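Local coordinates for protein sialidase B (Streptococcus pneumoniae serotype 4, PDB 4XJW) that cleaves alpha-linked terminal sialic acids from oligosaccharides, glycoproteins and glycolipids, acting as an intramolecular trans-sialidase of glycosyl hydrolase family 33, at residues E105-Y119 with Y122-F136. The protein carries 1 engineered substitution. Numbering follows the deposited sequence.
Sequences ENTLVFVSDSKDKTY and YVNGIEVFSETVDTF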
# COMPACT_ATOMS: atom_id res chain seq x y z
N GLU A 105 -22.35 4.73 4.43
CA GLU A 105 -23.13 3.51 4.50
C GLU A 105 -22.26 2.34 4.09
O GLU A 105 -22.01 2.14 2.90
CB GLU A 105 -24.36 3.59 3.60
CG GLU A 105 -25.14 2.27 3.57
CD GLU A 105 -26.53 2.42 2.99
OE1 GLU A 105 -26.75 1.92 1.87
OE2 GLU A 105 -27.39 3.02 3.66
N ASN A 106 -21.78 1.59 5.07
CA ASN A 106 -21.03 0.37 4.80
C ASN A 106 -21.96 -0.75 4.41
O ASN A 106 -23.06 -0.87 4.96
CB ASN A 106 -20.25 -0.08 6.02
CG ASN A 106 -19.22 0.94 6.47
OD1 ASN A 106 -18.12 1.02 5.90
ND2 ASN A 106 -19.58 1.72 7.47
N THR A 107 -21.52 -1.58 3.47
CA THR A 107 -22.32 -2.71 3.03
C THR A 107 -21.62 -3.98 3.46
O THR A 107 -20.55 -4.33 2.94
CB THR A 107 -22.53 -2.72 1.50
OG1 THR A 107 -23.12 -1.47 1.08
CG2 THR A 107 -23.45 -3.87 1.07
N LEU A 108 -22.22 -4.68 4.41
CA LEU A 108 -21.62 -5.88 4.97
C LEU A 108 -22.39 -7.11 4.47
O LEU A 108 -23.61 -7.12 4.49
CB LEU A 108 -21.61 -5.79 6.49
CG LEU A 108 -21.05 -6.98 7.28
CD1 LEU A 108 -20.41 -6.52 8.59
CD2 LEU A 108 -22.15 -8.02 7.57
N VAL A 109 -21.68 -8.12 4.01
CA VAL A 109 -22.30 -9.39 3.63
C VAL A 109 -21.56 -10.53 4.31
O VAL A 109 -20.36 -10.72 4.08
CB VAL A 109 -22.24 -9.62 2.11
CG1 VAL A 109 -22.91 -10.95 1.74
CG2 VAL A 109 -22.91 -8.47 1.38
N PHE A 110 -22.26 -11.31 5.12
CA PHE A 110 -21.63 -12.43 5.81
C PHE A 110 -22.27 -13.72 5.35
O PHE A 110 -23.49 -13.86 5.41
CB PHE A 110 -21.75 -12.30 7.32
CG PHE A 110 -21.16 -13.47 8.06
CD1 PHE A 110 -19.79 -13.66 8.08
CD2 PHE A 110 -21.98 -14.38 8.71
CE1 PHE A 110 -19.23 -14.74 8.75
CE2 PHE A 110 -21.43 -15.47 9.39
CZ PHE A 110 -20.05 -15.64 9.41
N VAL A 111 -21.45 -14.64 4.84
CA VAL A 111 -21.96 -15.91 4.33
C VAL A 111 -21.51 -17.07 5.22
O VAL A 111 -20.31 -17.28 5.46
CB VAL A 111 -21.50 -16.13 2.87
CG1 VAL A 111 -22.06 -17.44 2.34
CG2 VAL A 111 -21.96 -14.96 1.99
N SER A 112 -22.48 -17.83 5.73
CA SER A 112 -22.24 -19.00 6.56
C SER A 112 -22.65 -20.24 5.76
O SER A 112 -23.83 -20.53 5.61
CB SER A 112 -23.04 -18.88 7.86
OG SER A 112 -22.80 -19.96 8.74
N ASP A 113 -21.65 -20.97 5.25
CA ASP A 113 -21.86 -21.98 4.23
C ASP A 113 -21.61 -23.38 4.78
O ASP A 113 -20.47 -23.81 4.93
CB ASP A 113 -20.93 -21.71 3.04
CG ASP A 113 -21.21 -22.59 1.84
OD1 ASP A 113 -21.98 -23.56 1.97
OD2 ASP A 113 -20.65 -22.31 0.77
N SER A 114 -22.69 -24.11 5.06
CA SER A 114 -22.58 -25.44 5.65
C SER A 114 -21.96 -26.49 4.73
O SER A 114 -21.21 -27.36 5.18
CB SER A 114 -23.93 -25.92 6.20
OG SER A 114 -24.94 -25.96 5.21
N LYS A 115 -22.26 -26.42 3.44
CA LYS A 115 -21.73 -27.42 2.51
C LYS A 115 -20.22 -27.30 2.31
O LYS A 115 -19.53 -28.31 2.19
CB LYS A 115 -22.48 -27.40 1.18
CG LYS A 115 -23.89 -27.97 1.27
CD LYS A 115 -24.08 -29.13 0.30
CE LYS A 115 -25.53 -29.22 -0.18
NZ LYS A 115 -25.77 -30.36 -1.11
N ASP A 116 -19.70 -26.07 2.27
CA ASP A 116 -18.25 -25.87 2.15
C ASP A 116 -17.58 -25.63 3.49
O ASP A 116 -16.35 -25.43 3.56
CB ASP A 116 -17.90 -24.74 1.18
CG ASP A 116 -18.14 -25.12 -0.27
OD1 ASP A 116 -18.50 -26.29 -0.52
OD2 ASP A 116 -17.95 -24.25 -1.16
N LYS A 117 -18.38 -25.64 4.55
CA LYS A 117 -17.91 -25.44 5.92
C LYS A 117 -17.09 -24.18 6.05
O LYS A 117 -16.06 -24.17 6.73
CB LYS A 117 -17.06 -26.63 6.39
CG LYS A 117 -17.78 -27.96 6.38
CD LYS A 117 -16.89 -29.02 7.02
CE LYS A 117 -17.68 -30.23 7.44
NZ LYS A 117 -16.86 -31.13 8.30
N THR A 118 -17.55 -23.12 5.41
CA THR A 118 -16.77 -21.89 5.32
C THR A 118 -17.58 -20.68 5.78
O THR A 118 -18.78 -20.60 5.52
CB THR A 118 -16.26 -21.70 3.89
OG1 THR A 118 -15.36 -22.77 3.57
CG2 THR A 118 -15.52 -20.37 3.74
N TYR A 119 -16.91 -19.76 6.47
CA TYR A 119 -17.50 -18.50 6.86
C TYR A 119 -16.75 -17.42 6.10
O TYR A 119 -15.52 -17.35 6.16
CB TYR A 119 -17.32 -18.26 8.36
CG TYR A 119 -17.91 -19.33 9.26
CD1 TYR A 119 -19.27 -19.37 9.54
CD2 TYR A 119 -17.10 -20.27 9.86
CE1 TYR A 119 -19.81 -20.33 10.38
CE2 TYR A 119 -17.62 -21.24 10.72
CZ TYR A 119 -18.98 -21.26 10.96
OH TYR A 119 -19.50 -22.22 11.81
N TYR A 122 -17.64 -10.08 3.70
CA TYR A 122 -17.34 -9.01 2.75
C TYR A 122 -17.77 -7.69 3.36
O TYR A 122 -18.83 -7.61 3.96
CB TYR A 122 -18.11 -9.19 1.44
CG TYR A 122 -17.98 -10.53 0.75
CD1 TYR A 122 -18.80 -11.59 1.11
CD2 TYR A 122 -17.07 -10.72 -0.28
CE1 TYR A 122 -18.71 -12.81 0.46
CE2 TYR A 122 -16.97 -11.93 -0.94
CZ TYR A 122 -17.79 -12.97 -0.56
OH TYR A 122 -17.70 -14.18 -1.20
N VAL A 123 -16.96 -6.66 3.22
CA VAL A 123 -17.42 -5.33 3.58
C VAL A 123 -17.06 -4.40 2.44
O VAL A 123 -15.93 -4.42 1.98
CB VAL A 123 -16.76 -4.83 4.88
CG1 VAL A 123 -17.28 -3.44 5.21
CG2 VAL A 123 -17.05 -5.78 6.03
N ASN A 124 -18.05 -3.62 1.98
CA ASN A 124 -17.84 -2.67 0.89
C ASN A 124 -17.29 -3.32 -0.39
O ASN A 124 -16.48 -2.73 -1.10
CB ASN A 124 -17.01 -1.48 1.37
CG ASN A 124 -17.71 -0.73 2.48
OD1 ASN A 124 -18.93 -0.73 2.53
ND2 ASN A 124 -16.96 -0.10 3.37
N GLY A 125 -17.75 -4.54 -0.64
CA GLY A 125 -17.39 -5.24 -1.85
C GLY A 125 -16.02 -5.86 -1.82
O GLY A 125 -15.46 -6.23 -2.85
N ILE A 126 -15.46 -5.97 -0.62
CA ILE A 126 -14.14 -6.55 -0.43
C ILE A 126 -14.21 -7.75 0.52
O ILE A 126 -14.69 -7.64 1.65
CB ILE A 126 -13.18 -5.50 0.17
CG1 ILE A 126 -12.99 -4.34 -0.82
CG2 ILE A 126 -11.83 -6.12 0.49
CD1 ILE A 126 -12.24 -3.16 -0.21
N GLU A 127 -13.74 -8.91 0.05
CA GLU A 127 -13.63 -10.08 0.92
C GLU A 127 -12.54 -9.88 1.94
O GLU A 127 -11.35 -9.81 1.60
CB GLU A 127 -13.33 -11.34 0.10
CG GLU A 127 -13.39 -12.60 0.94
CD GLU A 127 -12.86 -13.82 0.20
OE1 GLU A 127 -13.52 -14.25 -0.77
OE2 GLU A 127 -11.79 -14.33 0.59
N VAL A 128 -12.93 -9.76 3.21
CA VAL A 128 -11.96 -9.46 4.28
C VAL A 128 -11.51 -10.69 5.05
O VAL A 128 -10.43 -10.69 5.64
CB VAL A 128 -12.46 -8.35 5.24
CG1 VAL A 128 -12.68 -7.01 4.48
CG2 VAL A 128 -13.73 -8.78 5.96
N PHE A 129 -12.33 -11.74 5.06
CA PHE A 129 -11.87 -13.06 5.49
C PHE A 129 -12.73 -14.18 4.93
O PHE A 129 -13.90 -13.98 4.58
CB PHE A 129 -11.68 -13.19 7.02
CG PHE A 129 -12.93 -13.00 7.85
CD1 PHE A 129 -13.88 -14.00 7.96
CD2 PHE A 129 -13.12 -11.80 8.54
CE1 PHE A 129 -15.03 -13.82 8.75
CE2 PHE A 129 -14.25 -11.61 9.34
CZ PHE A 129 -15.20 -12.62 9.44
N SER A 130 -12.12 -15.35 4.80
CA SER A 130 -12.84 -16.54 4.38
C SER A 130 -12.19 -17.70 5.10
O SER A 130 -11.03 -18.04 4.84
CB SER A 130 -12.77 -16.71 2.86
OG SER A 130 -13.72 -17.68 2.43
N GLU A 131 -12.92 -18.30 6.03
CA GLU A 131 -12.34 -19.31 6.91
C GLU A 131 -13.09 -20.62 6.80
O GLU A 131 -14.29 -20.68 7.06
CB GLU A 131 -12.39 -18.81 8.35
CG GLU A 131 -11.67 -17.49 8.59
CD GLU A 131 -10.17 -17.66 8.78
OE1 GLU A 131 -9.69 -18.81 8.71
OE2 GLU A 131 -9.48 -16.64 9.01
N THR A 132 -12.37 -21.67 6.41
CA THR A 132 -12.91 -23.03 6.39
C THR A 132 -12.55 -23.78 7.67
O THR A 132 -11.42 -23.68 8.14
CB THR A 132 -12.38 -23.81 5.17
OG1 THR A 132 -12.61 -23.05 3.98
CG2 THR A 132 -13.06 -25.16 5.05
N VAL A 133 -13.50 -24.51 8.24
CA VAL A 133 -13.28 -25.21 9.50
C VAL A 133 -13.58 -26.70 9.35
O VAL A 133 -14.33 -27.11 8.47
CB VAL A 133 -14.14 -24.63 10.65
CG1 VAL A 133 -13.72 -23.21 10.99
CG2 VAL A 133 -15.62 -24.67 10.28
N ASP A 134 -12.99 -27.51 10.23
CA ASP A 134 -13.23 -28.96 10.23
C ASP A 134 -14.61 -29.31 10.77
O ASP A 134 -15.29 -30.20 10.26
CB ASP A 134 -12.17 -29.67 11.07
CG ASP A 134 -10.79 -29.61 10.45
OD1 ASP A 134 -10.68 -29.74 9.22
OD2 ASP A 134 -9.82 -29.45 11.21
N THR A 135 -15.02 -28.61 11.82
CA THR A 135 -16.34 -28.84 12.39
C THR A 135 -17.17 -27.57 12.25
O THR A 135 -16.92 -26.57 12.92
CB THR A 135 -16.25 -29.25 13.86
OG1 THR A 135 -15.38 -30.38 13.98
CG2 THR A 135 -17.63 -29.61 14.40
N PHE A 136 -18.14 -27.62 11.35
CA PHE A 136 -18.94 -26.44 11.06
C PHE A 136 -20.02 -26.23 12.12
O PHE A 136 -20.61 -27.19 12.61
CB PHE A 136 -19.58 -26.58 9.69
CG PHE A 136 -20.31 -25.35 9.23
CD1 PHE A 136 -19.60 -24.24 8.76
CD2 PHE A 136 -21.70 -25.29 9.26
CE1 PHE A 136 -20.26 -23.11 8.34
CE2 PHE A 136 -22.38 -24.16 8.83
CZ PHE A 136 -21.66 -23.06 8.36
O HOH W 1 -19.57 -6.19 0.80
O HOH W 2 -18.97 -30.16 10.31
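Phe136 and Tyr119 meet at one end of a three-stranded antiparallel meander, two consecutive hairpins in the N-terminal concanavalin-like domain. Strand 118-123 lies between strands 102-113 and 126-132. The packing is tightest around the Phe136 ring. Its CG is anti to the backbone N (chi1 -174°), and the ring lies between Ser114 and Tyr119. Ser114 CA sits over one face, 3.7 Å from the ring centroid, a CH-pi contact. The Tyr119 hydroxyl oxygen lies over the opposite face, near the rim. The ring planes are 17° apart but slid, so they barely overlap; Phe136 CE1 is 3.5 Å from Tyr119 CZ. The Tyr119 hydroxyl bonds to Leu137 O, and the side chain also touches Ile78 of the facing sheet.

The side of Lys117 and Thr132 faces solvent and is held by polar contacts. Lys117 and Thr118 form a G1 bulge opposite Asp113. CG of the extended Lys117 chain passes 4.0 Å from Phe136 CB, and its NZ donates to Asp134 O at 2.7 Å. Thr118 OG1 donates to Asp116 O, and Thr132 OG1 lies 2.8 Å from Thr118 OG1.

At the far end, a type I' turn from Val123 to Ile126 brings Asn124 alongside Asn106 and Thr107. Its OD1 accepts from Thr107 N at 2.9 Å. With the two amides nearly coplanar, Asn124 ND2 reaches an in-plane lone pair of Asn106 OD1 at 3.0 Å.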